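Local coordinates for UPF0098 protein CT_736 (Chlamydia trachomatis, PDB 3N08), which is of unknown function but, as a bacterial homologue of phosphatidylethanolamine-binding proteins and Raf kinase inhibitor protein, may bind phosphate-bearing ligands such as phospholipid head groups, at residues Ser43-Val48 with Tyr115-Val120; Pro101-Ala106 with Gly148-Asp153; Leu62-Ile67 with Val127-Leu132; Asp36-Ala41 with His139-Ala144. One frame throughout, in Å; residues are numbered along the deposited sequence.

Contact 1: residues Ser43-Val48 with Tyr115-Val120; sequences SLVLIV and YALDVV
V45 and Y115 form a hydrogen-bonded pair between the antiparallel strands 43-50 and 108-117, neighbours in the larger, mixed sheet of this PEBP-like fold. V45 N gives to Y115 O at 2.9 Å, in the carbonyl plane, and Y115 N returns a bond to V45 O. L44 faces A116 in the adjacent non-hydrogen-bonded pair; L44 CD2 lies 3.9 Å from A116 CB on one side of the sheet. The opposite side carries S43, V45, Y115 and L117. Here V45 CG1 meets Y115 CD1, while V45 CG2, anti to the carbonyl carbon, packs on L117 CD1 at 3.8 Å. I47 CD1 reaches the same tyrosine at CE1, 3.7 Å away. Helix 129-136 lies over this side, with L132 and M136 on V45, L132 on I47 and M136 on Y115. At the strand end L117 N points almost straight at S43 O (2.9 Å, 177°), but the return bond from S43 N is weak. A side chain takes over beyond it: S43 OG, set between its own backbone N and carbonyl carbon (chi1 68°), donates in the carbonyl plane to V119 O at 2.7 Å.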
# COMPACT_ATOMS: atom_id res chain seq x y z
N SER B 43 10.39 -0.98 -14.79
CA SER B 43 10.70 -2.26 -14.18
C SER B 43 10.35 -2.21 -12.71
O SER B 43 10.19 -1.12 -12.13
CB SER B 43 12.18 -2.61 -14.35
OG SER B 43 13.04 -1.75 -13.60
N LEU B 44 10.27 -3.40 -12.12
CA LEU B 44 10.08 -3.58 -10.68
C LEU B 44 11.21 -4.40 -10.09
O LEU B 44 11.80 -5.26 -10.74
CB LEU B 44 8.75 -4.28 -10.39
CG LEU B 44 7.45 -3.54 -10.71
CD1 LEU B 44 6.24 -4.47 -10.63
CD2 LEU B 44 7.29 -2.36 -9.76
N VAL B 45 11.46 -4.13 -8.82
CA VAL B 45 12.44 -4.84 -8.00
C VAL B 45 11.77 -5.34 -6.73
O VAL B 45 10.93 -4.63 -6.15
CB VAL B 45 13.57 -3.88 -7.60
CG1 VAL B 45 14.57 -4.56 -6.67
CG2 VAL B 45 14.24 -3.32 -8.85
N LEU B 46 12.14 -6.54 -6.30
CA LEU B 46 11.69 -7.12 -5.04
C LEU B 46 12.88 -7.54 -4.19
O LEU B 46 13.77 -8.23 -4.69
CB LEU B 46 10.79 -8.32 -5.35
CG LEU B 46 10.32 -9.11 -4.12
CD1 LEU B 46 9.33 -8.36 -3.29
CD2 LEU B 46 9.74 -10.46 -4.50
N ILE B 47 12.91 -7.12 -2.93
CA ILE B 47 13.94 -7.56 -1.98
C ILE B 47 13.22 -8.08 -0.74
O ILE B 47 12.40 -7.37 -0.18
CB ILE B 47 14.91 -6.43 -1.62
CG1 ILE B 47 15.61 -5.90 -2.86
CG2 ILE B 47 15.93 -6.91 -0.56
CD1 ILE B 47 16.48 -4.69 -2.62
N VAL B 48 13.54 -9.30 -0.32
CA VAL B 48 12.93 -9.87 0.88
C VAL B 48 14.03 -10.14 1.87
O VAL B 48 15.04 -10.78 1.54
CB VAL B 48 12.19 -11.18 0.56
CG1 VAL B 48 11.51 -11.76 1.77
CG2 VAL B 48 11.21 -10.99 -0.59
N TYR B 115 10.12 -1.96 -5.35
CA TYR B 115 10.58 -0.69 -5.89
C TYR B 115 10.18 -0.61 -7.35
O TYR B 115 10.47 -1.51 -8.10
CB TYR B 115 12.12 -0.57 -5.78
CG TYR B 115 12.69 -0.87 -4.41
CD1 TYR B 115 12.93 -2.17 -4.02
CD2 TYR B 115 13.01 0.14 -3.52
CE1 TYR B 115 13.47 -2.47 -2.78
CE2 TYR B 115 13.55 -0.17 -2.26
CZ TYR B 115 13.77 -1.47 -1.92
OH TYR B 115 14.31 -1.80 -0.68
N ALA B 116 9.57 0.50 -7.75
CA ALA B 116 9.31 0.78 -9.15
C ALA B 116 10.42 1.70 -9.64
O ALA B 116 10.70 2.74 -9.02
CB ALA B 116 7.95 1.47 -9.34
N LEU B 117 11.03 1.33 -10.76
CA LEU B 117 12.11 2.12 -11.37
C LEU B 117 11.68 2.71 -12.70
O LEU B 117 10.86 2.10 -13.41
CB LEU B 117 13.34 1.25 -11.62
CG LEU B 117 13.87 0.35 -10.52
CD1 LEU B 117 15.19 -0.26 -10.98
CD2 LEU B 117 14.07 1.13 -9.24
N ASP B 118 12.25 3.85 -13.06
CA ASP B 118 12.01 4.44 -14.38
C ASP B 118 13.03 4.01 -15.44
O ASP B 118 13.17 4.67 -16.47
CB ASP B 118 11.96 5.96 -14.28
CG ASP B 118 13.25 6.55 -13.75
OD1 ASP B 118 14.29 5.86 -13.65
OD2 ASP B 118 13.24 7.77 -13.48
N VAL B 119 13.73 2.92 -15.18
CA VAL B 119 14.68 2.36 -16.11
C VAL B 119 14.63 0.84 -15.97
O VAL B 119 14.12 0.30 -14.97
CB VAL B 119 16.14 2.81 -15.85
CG1 VAL B 119 16.28 4.34 -15.94
CG2 VAL B 119 16.67 2.28 -14.52
N VAL B 120 15.16 0.17 -16.99
CA VAL B 120 15.50 -1.24 -16.94
C VAL B 120 16.99 -1.32 -16.60
O VAL B 120 17.83 -0.67 -17.27
CB VAL B 120 15.20 -1.92 -18.29
CG1 VAL B 120 15.68 -3.35 -18.29
CG2 VAL B 120 13.71 -1.84 -18.62

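Contact 2: residues Pro101-Ala106 with Gly148-Asp153; sequences PCPPDA and GTYEKD
K152 reaches from the C-terminal tail over the proline-rich loop 101-106, and its aliphatic chain runs beside a backbone carbonyl. From CB, CG leaves anti to the carbonyl carbon (chi1 -72°) and comes to 3.6 Å from P103 O; CD keeps near the same oxygen, and CE, after a bend at chi3 (-66°), approaches to 3.4 Å from P103 O. The chain ends at NZ, which gives to two waters, each 2.9 Å from it. One of these donates to C102 O, the other to P104 O in a longer bond. A third water serves the backbone: it accepts from K152 N and donates to P103 O and A106 O, tying three main-chain groups together. Deeper in, the contact is apolar. The P103 ring crosses Y150 at about a right angle and presents its CD to Y150 CD2 at 3.7 Å, at the edge of the aromatic ring; P103 CG also lies 3.4 Å from Y150 O. P101 CB packs on Y150 CB at 4.0 Å. Y150 OH is hydrogen-bonded to Q24 OE1, and Y110 of strand 108-117 backs P101, P103 and Y150. C102 is disulfide-bonded to C23. The polar links between the two segments are thus all relayed by water: the ammonium group is joined to loop carbonyls through solvent, while the direct contacts are van der Waals, among P101, P103 and Y150 and between the lysine methylenes and P103 O, leaving a mainly apolar inner part beneath a hydrated, exposed outer one.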
# COMPACT_ATOMS: atom_id res chain seq x y z
N PRO B 101 11.81 -18.83 4.90
CA PRO B 101 11.95 -18.68 6.35
C PRO B 101 12.23 -20.00 7.05
O PRO B 101 11.58 -21.00 6.77
CB PRO B 101 10.57 -18.14 6.76
CG PRO B 101 10.13 -17.36 5.55
CD PRO B 101 10.59 -18.20 4.38
N CYS B 102 13.19 -19.99 7.97
CA CYS B 102 13.45 -21.15 8.81
C CYS B 102 14.07 -20.65 10.12
O CYS B 102 15.21 -20.94 10.44
CB CYS B 102 14.33 -22.15 8.06
SG CYS B 102 14.23 -23.84 8.73
N PRO B 103 13.29 -19.86 10.86
CA PRO B 103 13.85 -19.19 12.03
C PRO B 103 14.14 -20.17 13.16
O PRO B 103 13.24 -20.89 13.58
CB PRO B 103 12.74 -18.21 12.42
CG PRO B 103 11.49 -18.81 11.89
CD PRO B 103 11.88 -19.50 10.63
N PRO B 104 15.38 -20.22 13.66
CA PRO B 104 15.68 -21.28 14.64
C PRO B 104 15.33 -20.91 16.07
O PRO B 104 15.10 -21.83 16.87
CB PRO B 104 17.21 -21.40 14.54
CG PRO B 104 17.65 -20.02 14.13
CD PRO B 104 16.59 -19.56 13.16
N ASP B 105 15.29 -19.62 16.38
CA ASP B 105 15.38 -19.15 17.77
C ASP B 105 14.15 -18.44 18.32
O ASP B 105 14.04 -18.24 19.54
CB ASP B 105 16.58 -18.20 17.95
CG ASP B 105 16.52 -16.97 17.04
OD1 ASP B 105 15.93 -17.05 15.94
OD2 ASP B 105 17.09 -15.95 17.43
N ALA B 106 13.25 -18.02 17.43
CA ALA B 106 12.18 -17.11 17.81
C ALA B 106 11.33 -16.87 16.59
O ALA B 106 11.68 -17.28 15.49
CB ALA B 106 12.77 -15.80 18.26
N GLY B 148 5.47 -10.24 6.82
CA GLY B 148 4.81 -11.35 7.49
C GLY B 148 5.76 -11.99 8.47
O GLY B 148 6.97 -11.83 8.34
N THR B 149 5.23 -12.76 9.42
CA THR B 149 6.08 -13.38 10.42
C THR B 149 6.18 -14.89 10.21
O THR B 149 5.35 -15.51 9.56
CB THR B 149 5.55 -13.10 11.84
OG1 THR B 149 4.24 -13.66 11.98
CG2 THR B 149 5.49 -11.61 12.11
N TYR B 150 7.21 -15.50 10.77
CA TYR B 150 7.23 -16.96 10.86
C TYR B 150 7.86 -17.39 12.14
O TYR B 150 8.84 -16.78 12.60
CB TYR B 150 7.90 -17.64 9.65
CG TYR B 150 7.45 -19.09 9.59
CD1 TYR B 150 6.21 -19.42 9.06
CD2 TYR B 150 8.21 -20.10 10.17
CE1 TYR B 150 5.74 -20.70 9.08
CE2 TYR B 150 7.73 -21.41 10.20
CZ TYR B 150 6.48 -21.69 9.66
OH TYR B 150 5.96 -22.98 9.67
N GLU B 151 7.26 -18.41 12.75
CA GLU B 151 7.79 -19.03 13.96
C GLU B 151 7.58 -20.53 13.81
O GLU B 151 6.49 -21.00 13.48
CB GLU B 151 7.06 -18.51 15.19
CG GLU B 151 7.62 -19.05 16.51
CD GLU B 151 6.93 -18.43 17.72
OE1 GLU B 151 5.82 -17.88 17.58
OE2 GLU B 151 7.51 -18.49 18.83
N LYS B 152 8.63 -21.30 14.01
CA LYS B 152 8.48 -22.73 13.86
C LYS B 152 7.54 -23.26 14.92
O LYS B 152 7.60 -22.86 16.09
CB LYS B 152 9.83 -23.45 13.94
CG LYS B 152 10.66 -23.19 12.69
CD LYS B 152 11.68 -24.27 12.40
CE LYS B 152 12.71 -24.29 13.46
NZ LYS B 152 13.94 -25.10 13.07
N ASP B 153 6.66 -24.16 14.51
CA ASP B 153 5.79 -24.80 15.50
C ASP B 153 6.00 -26.30 15.50
O ASP B 153 6.97 -26.79 14.91
CB ASP B 153 4.32 -24.45 15.27
CG ASP B 153 3.81 -24.93 13.93
OD1 ASP B 153 4.53 -25.69 13.26
OD2 ASP B 153 2.68 -24.54 13.56
OXT ASP B 153 5.22 -27.04 16.10
O HOH W 1 15.80 -23.28 11.87
O HOH W 2 11.08 -20.20 15.17
O HOH W 3 15.63 -24.61 15.36

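Contact 3: residues Leu62-Ile67 with Val127-Leu132; sequences LWIHWI and VTKEQL
The first turn of helix 129-136 packs on strand 63-71 through I67 and I64, and on L62 just before it, all three meeting the helix with their side chains. I67 CD1 comes nearest, 3.3 Å from K129 N and 4.0 Å from K129 CB, set against the start of the helix. Its other branch, I67 CG2, packs on L132 CD2 at 3.5 Å, the two side chains sliding past each other in opposite directions. K129 spans the rest of the contact. With CG anti to the backbone N (chi1 178°) and the chain extended beyond it, the lysine crosses I64 at about a right angle, its CD 3.6 Å from I64 CD1, and brings NZ to 3.4 Å from L62 CD2. That ammonium is salt-bridged to E49 of strand 43-50, so the charge is held beside the leucine methyl. A capping box starts the helix: T128, the N-cap, accepts from Q131 N at OG1 (3.2 Å, 166°), and Q131 OE1 receives T128 N, with the donor tilted 33° from the carbonyl plane. On the strand, H65 and W66 both face V48 in a classic beta bulge. W66 NE1 is hydrogen-bonded to Q88 OE1 and H65 ND1 to C99 O.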
# COMPACT_ATOMS: atom_id res chain seq x y z
N LEU B 62 21.04 -8.84 9.30
CA LEU B 62 20.11 -8.81 8.17
C LEU B 62 20.42 -9.91 7.19
O LEU B 62 21.49 -9.94 6.60
CB LEU B 62 20.18 -7.45 7.47
CG LEU B 62 19.06 -7.12 6.48
CD1 LEU B 62 17.69 -7.13 7.16
CD2 LEU B 62 19.29 -5.75 5.83
N TRP B 63 19.46 -10.81 7.00
CA TRP B 63 19.60 -11.91 6.05
C TRP B 63 18.66 -11.72 4.85
O TRP B 63 17.44 -11.58 5.04
CB TRP B 63 19.30 -13.23 6.74
CG TRP B 63 19.84 -14.42 6.01
CD1 TRP B 63 19.26 -15.09 4.98
CD2 TRP B 63 21.07 -15.07 6.29
NE1 TRP B 63 20.09 -16.13 4.58
CE2 TRP B 63 21.20 -16.14 5.39
CE3 TRP B 63 22.08 -14.86 7.24
CZ2 TRP B 63 22.31 -16.98 5.39
CZ3 TRP B 63 23.17 -15.69 7.23
CH2 TRP B 63 23.28 -16.75 6.32
N ILE B 64 19.22 -11.68 3.66
CA ILE B 64 18.43 -11.50 2.44
C ILE B 64 17.95 -12.86 1.96
O ILE B 64 18.76 -13.79 1.74
CB ILE B 64 19.28 -10.84 1.33
CG1 ILE B 64 19.84 -9.49 1.76
CG2 ILE B 64 18.45 -10.73 0.06
CD1 ILE B 64 18.89 -8.58 2.47
N HIS B 65 16.64 -12.98 1.87
CA HIS B 65 16.00 -14.22 1.45
C HIS B 65 15.67 -14.30 -0.04
O HIS B 65 15.51 -15.38 -0.55
CB HIS B 65 14.74 -14.47 2.30
CG HIS B 65 15.05 -14.98 3.67
ND1 HIS B 65 14.92 -16.31 4.02
CD2 HIS B 65 15.62 -14.38 4.74
CE1 HIS B 65 15.33 -16.49 5.26
NE2 HIS B 65 15.77 -15.33 5.72
N TRP B 66 15.54 -13.16 -0.71
CA TRP B 66 15.17 -13.17 -2.13
C TRP B 66 15.48 -11.82 -2.74
O TRP B 66 15.12 -10.79 -2.16
CB TRP B 66 13.68 -13.47 -2.28
CG TRP B 66 13.25 -14.07 -3.60
CD1 TRP B 66 14.04 -14.56 -4.59
CD2 TRP B 66 11.89 -14.27 -4.03
NE1 TRP B 66 13.25 -15.05 -5.62
CE2 TRP B 66 11.94 -14.88 -5.30
CE3 TRP B 66 10.65 -13.98 -3.46
CZ2 TRP B 66 10.77 -15.21 -6.02
CZ3 TRP B 66 9.50 -14.31 -4.16
CH2 TRP B 66 9.57 -14.92 -5.43
N ILE B 67 16.06 -11.84 -3.93
CA ILE B 67 16.21 -10.67 -4.76
C ILE B 67 15.69 -11.00 -6.16
O ILE B 67 16.12 -11.98 -6.79
CB ILE B 67 17.70 -10.28 -4.87
CG1 ILE B 67 18.21 -9.79 -3.51
CG2 ILE B 67 17.91 -9.23 -5.97
CD1 ILE B 67 19.67 -9.36 -3.52
N VAL B 127 23.83 -10.82 -8.84
CA VAL B 127 23.67 -9.51 -8.22
C VAL B 127 23.35 -9.61 -6.72
O VAL B 127 22.42 -10.29 -6.32
CB VAL B 127 22.56 -8.69 -8.94
CG1 VAL B 127 22.21 -7.42 -8.16
CG2 VAL B 127 23.02 -8.36 -10.35
N THR B 128 24.15 -8.92 -5.91
CA THR B 128 23.89 -8.85 -4.47
C THR B 128 23.01 -7.63 -4.14
O THR B 128 22.87 -6.72 -4.95
CB THR B 128 25.20 -8.67 -3.69
OG1 THR B 128 25.79 -7.41 -4.05
CG2 THR B 128 26.18 -9.81 -3.97
N LYS B 129 22.45 -7.61 -2.94
CA LYS B 129 21.67 -6.46 -2.52
C LYS B 129 22.46 -5.15 -2.64
O LYS B 129 21.93 -4.16 -3.14
CB LYS B 129 21.19 -6.64 -1.08
CG LYS B 129 20.41 -5.42 -0.59
CD LYS B 129 19.85 -5.58 0.81
CE LYS B 129 19.25 -4.28 1.32
NZ LYS B 129 19.00 -4.36 2.78
N GLU B 130 23.70 -5.14 -2.17
CA GLU B 130 24.50 -3.93 -2.24
C GLU B 130 24.63 -3.43 -3.68
O GLU B 130 24.46 -2.24 -3.95
CB GLU B 130 25.88 -4.15 -1.62
CG GLU B 130 26.77 -2.92 -1.65
CD GLU B 130 28.11 -3.14 -0.96
OE1 GLU B 130 28.58 -4.30 -0.89
OE2 GLU B 130 28.70 -2.14 -0.47
N GLN B 131 24.93 -4.33 -4.61
CA GLN B 131 25.07 -3.96 -6.03
C GLN B 131 23.76 -3.46 -6.63
O GLN B 131 23.72 -2.50 -7.41
CB GLN B 131 25.56 -5.17 -6.82
CG GLN B 131 26.99 -5.57 -6.51
CD GLN B 131 27.37 -6.89 -7.15
OE1 GLN B 131 26.52 -7.72 -7.44
NE2 GLN B 131 28.66 -7.08 -7.39
N LEU B 132 22.67 -4.12 -6.26
CA LEU B 132 21.34 -3.76 -6.73
C LEU B 132 20.95 -2.36 -6.26
O LEU B 132 20.44 -1.55 -7.04
CB LEU B 132 20.33 -4.80 -6.24
CG LEU B 132 18.90 -4.53 -6.64
CD1 LEU B 132 18.76 -4.31 -8.15
CD2 LEU B 132 18.04 -5.71 -6.21

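Contact 4: residues Asp36-Ala41 with His139-Ala144; sequences DVPREA and HIIATA
I141 pushes its CD1 methyl into the turn P38-A41, and this one atom makes most of the close contacts. It lies 3.6 Å from A41 N, the amide that closes the type I beta turn by bonding to P38 O at 3.0 Å, and 4.1 Å from A41 CB. P38 CB sits 3.9 Å from the same methyl, the proline ring and the isoleucine sliding past each other in opposite directions. I141 CG1 lies between the backbone N and the carbonyl carbon (chi1 64°), the crowded position, and CD1 continues anti (chi2 179°) to reach the turn. Next to it P38 CG rests on A142 CB, again at 3.9 Å. The side-chain contacts here are apolar, and no polar bond joins the segments. On the solvent side E40 adds its CB to the packing on I141 CD1, before its chain bends at chi2 and takes the carboxylate away from the strand; E40 and I141 are both exposed, and the patch is small, with A41 as its buried member. I141 and A142 can both face the turn's side because both stand opposite A116 in a classic beta bulge of strand 140-150. Their backbone bonds run to A116 of strand 108-117, on which A41 CB also packs, while P73 touches A41 from a loop. The loop itself joins strand 32-35 of the smaller sheet to strand 43-50 of the larger one, and at A142 and T143 strand 140-150 meets the second subunit, A142 packing on D137 of that chain and T143 N hydrogen-bonding to its OD1.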
# COMPACT_ATOMS: atom_id res chain seq x y z
N ASP B 36 -1.19 -0.79 -8.61
CA ASP B 36 -1.06 0.66 -8.61
C ASP B 36 0.38 1.08 -8.91
O ASP B 36 0.90 2.04 -8.36
CB ASP B 36 -1.56 1.29 -7.29
CG ASP B 36 -3.00 0.96 -6.99
OD1 ASP B 36 -3.78 0.78 -7.94
OD2 ASP B 36 -3.36 0.92 -5.79
N VAL B 37 1.03 0.35 -9.80
CA VAL B 37 2.39 0.69 -10.20
C VAL B 37 2.34 1.94 -11.08
O VAL B 37 1.53 2.01 -12.00
CB VAL B 37 3.06 -0.49 -10.98
CG1 VAL B 37 4.44 -0.11 -11.46
CG2 VAL B 37 3.11 -1.76 -10.13
N PRO B 38 3.19 2.93 -10.80
CA PRO B 38 3.17 4.16 -11.61
C PRO B 38 3.34 3.86 -13.10
O PRO B 38 4.14 3.00 -13.47
CB PRO B 38 4.38 4.95 -11.09
CG PRO B 38 4.79 4.33 -9.82
CD PRO B 38 4.16 2.98 -9.69
N ARG B 39 2.62 4.58 -13.95
CA ARG B 39 2.68 4.34 -15.39
C ARG B 39 4.10 4.55 -15.95
O ARG B 39 4.48 3.89 -16.91
CB ARG B 39 1.69 5.24 -16.13
CG ARG B 39 1.61 4.99 -17.62
N GLU B 40 4.87 5.43 -15.31
CA GLU B 40 6.24 5.72 -15.75
C GLU B 40 7.25 4.62 -15.42
O GLU B 40 8.38 4.65 -15.89
CB GLU B 40 6.70 7.03 -15.11
CG GLU B 40 5.99 8.27 -15.66
CD GLU B 40 5.93 8.28 -17.18
OE1 GLU B 40 7.00 8.49 -17.81
OE2 GLU B 40 4.83 8.09 -17.75
N ALA B 41 6.85 3.66 -14.60
CA ALA B 41 7.75 2.57 -14.26
C ALA B 41 8.11 1.74 -15.49
O ALA B 41 7.25 1.40 -16.31
CB ALA B 41 7.11 1.67 -13.19
N HIS B 139 16.79 6.14 -9.71
CA HIS B 139 15.77 5.63 -10.62
C HIS B 139 14.53 5.18 -9.88
O HIS B 139 13.58 4.75 -10.53
CB HIS B 139 16.32 4.46 -11.44
CG HIS B 139 17.57 4.78 -12.18
ND1 HIS B 139 17.60 5.69 -13.21
CD2 HIS B 139 18.83 4.31 -12.05
CE1 HIS B 139 18.84 5.79 -13.67
NE2 HIS B 139 19.60 4.96 -12.98
N ILE B 140 14.54 5.22 -8.55
CA ILE B 140 13.36 4.75 -7.78
C ILE B 140 12.26 5.80 -7.76
O ILE B 140 12.44 6.92 -7.26
CB ILE B 140 13.72 4.41 -6.31
CG1 ILE B 140 14.83 3.38 -6.26
CG2 ILE B 140 12.51 3.90 -5.57
CD1 ILE B 140 15.33 3.11 -4.86
N ILE B 141 11.09 5.43 -8.29
CA ILE B 141 9.98 6.37 -8.34
C ILE B 141 8.90 6.06 -7.32
O ILE B 141 8.12 6.95 -6.98
CB ILE B 141 9.43 6.52 -9.77
CG1 ILE B 141 8.82 5.23 -10.30
CG2 ILE B 141 10.52 7.08 -10.70
CD1 ILE B 141 8.25 5.38 -11.73
N ALA B 142 8.88 4.85 -6.79
CA ALA B 142 7.92 4.50 -5.74
C ALA B 142 8.39 3.25 -5.04
O ALA B 142 9.14 2.46 -5.61
CB ALA B 142 6.53 4.25 -6.35
N THR B 143 7.89 3.05 -3.82
CA THR B 143 8.19 1.86 -3.08
C THR B 143 6.91 1.36 -2.42
O THR B 143 5.92 2.10 -2.34
CB THR B 143 9.29 2.14 -2.04
OG1 THR B 143 9.83 0.93 -1.50
CG2 THR B 143 8.75 3.04 -0.93
N ALA B 144 6.93 0.10 -2.02
CA ALA B 144 5.88 -0.49 -1.22
C ALA B 144 6.47 -1.55 -0.31
O ALA B 144 7.58 -2.04 -0.55
CB ALA B 144 4.79 -1.06 -2.10

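In the fold
The four contacts share the larger, mixed sheet. Contacts 1 and 4 lie close together, centres about 8 Å apart, where A116 of strand 108-117 pairs with the bulge of strand 140-150; along the chain contact 1 is nested within the loop closed by contact 4. Contact 3, its centre about 13 Å from that of contact 1, adds the next strand, V48 bonding to H65 and W66, and L132 of its helix also packs on V45. Contact 2 lies on the opposite side of the chain's centre from contacts 1 and 4, its centre about 31 Å from that of contact 4, though both use strand 140-150. Contact 2 crosses each of the others in sequence, so segments distant along the chain are interlaced into one compact domain.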